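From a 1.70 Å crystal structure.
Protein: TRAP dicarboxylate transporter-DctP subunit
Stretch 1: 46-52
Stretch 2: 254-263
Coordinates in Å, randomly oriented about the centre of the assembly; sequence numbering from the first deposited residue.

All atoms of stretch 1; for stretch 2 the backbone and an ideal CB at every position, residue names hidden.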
# COMPACT_ATOMS: atom_id res chain seq x y z
N VAL A 46 -4.80 12.08 -2.71
CA VAL A 46 -4.83 12.47 -4.12
C VAL A 46 -5.85 11.63 -4.89
O VAL A 46 -6.64 12.16 -5.68
CB VAL A 46 -3.43 12.35 -4.77
CG1 VAL A 46 -3.50 12.48 -6.28
CG2 VAL A 46 -2.52 13.41 -4.19
N GLN A 47 -5.86 10.33 -4.66
CA GLN A 47 -6.84 9.51 -5.37
C GLN A 47 -8.25 9.87 -4.90
O GLN A 47 -9.18 9.86 -5.71
CB GLN A 47 -6.54 8.01 -5.23
CG GLN A 47 -6.78 7.43 -3.86
CD GLN A 47 -8.25 7.20 -3.51
OE1 GLN A 47 -9.10 6.92 -4.38
NE2 GLN A 47 -8.55 7.29 -2.22
N MET A 48 -8.41 10.20 -3.62
CA MET A 48 -9.73 10.61 -3.11
C MET A 48 -10.28 11.80 -3.93
O MET A 48 -11.44 11.83 -4.37
CB MET A 48 -9.64 10.94 -1.63
CG MET A 48 -10.80 11.75 -1.08
SD MET A 48 -10.54 12.26 0.64
CE MET A 48 -9.17 13.43 0.47
N GLU A 49 -9.43 12.79 -4.18
CA GLU A 49 -9.88 13.97 -4.93
C GLU A 49 -10.26 13.61 -6.36
O GLU A 49 -11.21 14.15 -6.90
CB GLU A 49 -8.82 15.08 -4.96
CG GLU A 49 -8.47 15.63 -3.59
CD GLU A 49 -9.64 16.30 -2.89
OE1 GLU A 49 -10.57 16.76 -3.58
OE2 GLU A 49 -9.64 16.34 -1.65
N ARG A 50 -9.50 12.71 -6.98
CA ARG A 50 -9.82 12.30 -8.35
C ARG A 50 -11.14 11.52 -8.39
O ARG A 50 -11.97 11.71 -9.29
CB ARG A 50 -8.68 11.47 -8.93
CG ARG A 50 -8.84 11.15 -10.43
CD ARG A 50 -9.37 9.76 -10.63
NE ARG A 50 -9.64 9.52 -12.04
CZ ARG A 50 -10.18 8.40 -12.52
NH1 ARG A 50 -10.49 7.41 -11.69
NH2 ARG A 50 -10.40 8.28 -13.83
N TRP A 51 -11.35 10.70 -7.37
CA TRP A 51 -12.59 9.94 -7.26
C TRP A 51 -13.77 10.90 -7.14
O TRP A 51 -14.78 10.73 -7.82
CB TRP A 51 -12.50 9.02 -6.06
CG TRP A 51 -13.66 8.07 -5.90
CD1 TRP A 51 -13.78 6.83 -6.44
CD2 TRP A 51 -14.84 8.27 -5.11
NE1 TRP A 51 -14.97 6.24 -6.06
CE2 TRP A 51 -15.63 7.11 -5.24
CE3 TRP A 51 -15.31 9.33 -4.31
CZ2 TRP A 51 -16.85 6.96 -4.59
CZ3 TRP A 51 -16.54 9.18 -3.67
CH2 TRP A 51 -17.29 8.02 -3.82
N LYS A 52 -13.64 11.90 -6.28
CA LYS A 52 -14.64 12.95 -6.16
C LYS A 52 -14.96 13.58 -7.51
O LYS A 52 -16.13 13.77 -7.90
CB LYS A 52 -14.14 14.04 -5.20
CG LYS A 52 -14.88 15.38 -5.34
CD LYS A 52 -14.53 16.37 -4.24
CE LYS A 52 -15.17 17.73 -4.50
NZ LYS A 52 -15.08 18.66 -3.33
N UNK A 254 -22.66 4.04 -11.01
CA UNK A 254 -21.47 4.85 -11.17
C UNK A 254 -20.41 4.44 -10.16
O UNK A 254 -19.24 4.27 -10.50
CB UNK A 254 -21.81 6.34 -11.02
N UNK A 255 -20.80 4.30 -8.90
CA UNK A 255 -19.81 3.99 -7.87
C UNK A 255 -19.27 2.57 -8.01
O UNK A 255 -18.12 2.30 -7.71
CB UNK A 255 -20.42 4.18 -6.48
N UNK A 256 -20.12 1.65 -8.45
CA UNK A 256 -19.72 0.28 -8.65
C UNK A 256 -18.72 0.21 -9.78
O UNK A 256 -17.68 -0.43 -9.66
CB UNK A 256 -20.93 -0.61 -8.94
N UNK A 257 -19.02 0.89 -10.89
CA UNK A 257 -18.10 0.89 -12.03
C UNK A 257 -16.74 1.51 -11.69
O UNK A 257 -15.69 1.10 -12.21
CB UNK A 257 -18.73 1.65 -13.20
N UNK A 258 -16.74 2.50 -10.79
CA UNK A 258 -15.48 3.09 -10.36
C UNK A 258 -14.60 2.21 -9.47
O UNK A 258 -13.46 2.55 -9.19
CB UNK A 258 -15.78 4.39 -9.61
N UNK A 259 -15.10 1.08 -8.99
CA UNK A 259 -14.29 0.31 -8.05
C UNK A 259 -12.99 -0.18 -8.68
O UNK A 259 -11.89 0.11 -8.19
CB UNK A 259 -15.09 -0.88 -7.52
N UNK A 260 -13.10 -0.93 -9.76
CA UNK A 260 -11.91 -1.41 -10.44
C UNK A 260 -11.12 -0.25 -11.07
O UNK A 260 -9.89 -0.21 -11.01
CB UNK A 260 -12.30 -2.43 -11.51
N UNK A 261 -11.83 0.70 -11.66
CA UNK A 261 -11.19 1.83 -12.31
C UNK A 261 -10.31 2.58 -11.32
O UNK A 261 -9.20 2.98 -11.63
CB UNK A 261 -12.24 2.77 -12.91
N UNK A 262 -10.85 2.82 -10.13
CA UNK A 262 -10.12 3.62 -9.15
C UNK A 262 -8.92 2.86 -8.58
O UNK A 262 -7.90 3.47 -8.25
CB UNK A 262 -11.06 4.04 -8.02
N UNK A 263 -9.04 1.54 -8.46
CA UNK A 263 -7.91 0.72 -8.05
C UNK A 263 -6.76 0.91 -9.06
O UNK A 263 -5.61 1.17 -8.69
CB UNK A 263 -8.32 -0.75 -7.95

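Both stretches are helical, and their axes pass 11.2 Å apart at 144°, closer to antiparallel than parallel. Stretch 1 offers the indole of Trp51, the guanidinium of Arg50 and the amide of Gln47.

Position 254 has an ideal CB with nothing of stretch 1 within 5.5 Å, so the contact sets no preference; it is Val254.

At position 255 the CA-to-CB bond points sideways, and the ideal CB lies 4.9 Å from Trp51 CZ2. An apolar side chain of moderate size could bridge that gap to the indole: leucine, isoleucine or methionine would all suit. The residue is Leu255, whose CG comes within 3.9 Å of Trp51 CZ2. Its backbone contributes too: a water accepts from Trp51 NE1 at 2.9 Å and donates to Leu255 O at 2.8 Å, so the indole N-H is satisfied without a direct bond between the helices.

Positions 256 and 257 find nothing of stretch 1 within reach and could be polar; they are Asn256 and Asp257.

Position 258 points toward stretch 1, its ideal CB 4.1 Å from Trp51 NE1. Alanine would fit, but a longer aliphatic chain could cover more of the indole. Leu258 does this, with its CB 4.1 Å from Trp51 NE1 and its CD1 4.4 Å from Trp51 CD1, while CD2 lies 4.3 Å from Arg50 NH1.

Position 259 faces away, with helical backbone angles that many residues could adopt; it is Gly259. Position 260 is also beyond reach of stretch 1, and is Arg260.

Position 261 points toward stretch 1, its ideal CB 5.1 Å from Arg50 NH1. An acidic or polar residue would suit the positive charge. Glu261 has the right sign, yet Glu261 OE1 stays 4.9 Å from Arg50 NH2, its nearest approach, and both carboxylate oxygens are hydrogen-bonded elsewhere in the structure.

Position 262 also points toward stretch 1. Its ideal CB is 4.2 Å from Trp51 CD1 and 5.0 Å from both Arg50 NH1 and Gln47 OE1, so it meets a ring, a donor and an acceptor. Glutamate could answer the arginine and methionine the ring, but an amide can serve donor and acceptor together. Gln262 (chi1 t, chi2 p) does so: Arg50 NH1 donates to Gln262 OE1 at 2.9 Å, near the guanidinium plane, and Gln262 NE2 donates to Gln47 OE1 at 2.9 Å. Gln262 NE2 also packs 3.7 Å from Trp51 CB.

Position 263 turns away and leaves the choice open; it is Ala263.

Stretch 2, residues 254-263: VLNDLGREQA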
# COMPACT_ATOMS: atom_id res chain seq x y z
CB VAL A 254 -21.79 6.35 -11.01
CG1 VAL A 254 -20.53 7.17 -10.96
CG2 VAL A 254 -22.67 6.82 -12.16
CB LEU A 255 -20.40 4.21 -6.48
CG LEU A 255 -20.23 5.62 -5.92
CD1 LEU A 255 -20.69 6.71 -6.84
CD2 LEU A 255 -20.97 5.71 -4.59
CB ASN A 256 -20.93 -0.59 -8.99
CG ASN A 256 -21.66 -1.05 -7.77
OD1 ASN A 256 -21.09 -1.14 -6.69
ND2 ASN A 256 -22.94 -1.38 -7.93
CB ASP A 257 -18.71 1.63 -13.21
CG ASP A 257 -19.81 0.83 -13.90
OD1 ASP A 257 -19.92 -0.37 -13.64
OD2 ASP A 257 -20.56 1.40 -14.70
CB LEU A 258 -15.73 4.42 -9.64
CG LEU A 258 -15.87 5.61 -10.57
CD1 LEU A 258 -16.54 6.77 -9.84
CD2 LEU A 258 -14.51 6.02 -11.16
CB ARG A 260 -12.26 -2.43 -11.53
CG ARG A 260 -11.03 -3.08 -12.12
CD ARG A 260 -11.34 -3.65 -13.49
NE ARG A 260 -10.10 -4.06 -14.14
CZ ARG A 260 -9.44 -5.16 -13.84
NH1 ARG A 260 -9.94 -5.98 -12.92
NH2 ARG A 260 -8.31 -5.46 -14.47
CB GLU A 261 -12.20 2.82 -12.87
CG GLU A 261 -13.12 2.30 -13.93
CD GLU A 261 -13.92 3.42 -14.60
OE1 GLU A 261 -13.52 4.59 -14.45
OE2 GLU A 261 -14.93 3.11 -15.27
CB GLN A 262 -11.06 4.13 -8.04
CG GLN A 262 -10.45 5.17 -7.13
CD GLN A 262 -10.20 6.47 -7.83
OE1 GLN A 262 -10.69 6.69 -8.93
NE2 GLN A 262 -9.44 7.35 -7.20
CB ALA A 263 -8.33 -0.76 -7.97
O HOH W 1 -16.05 3.53 -6.26
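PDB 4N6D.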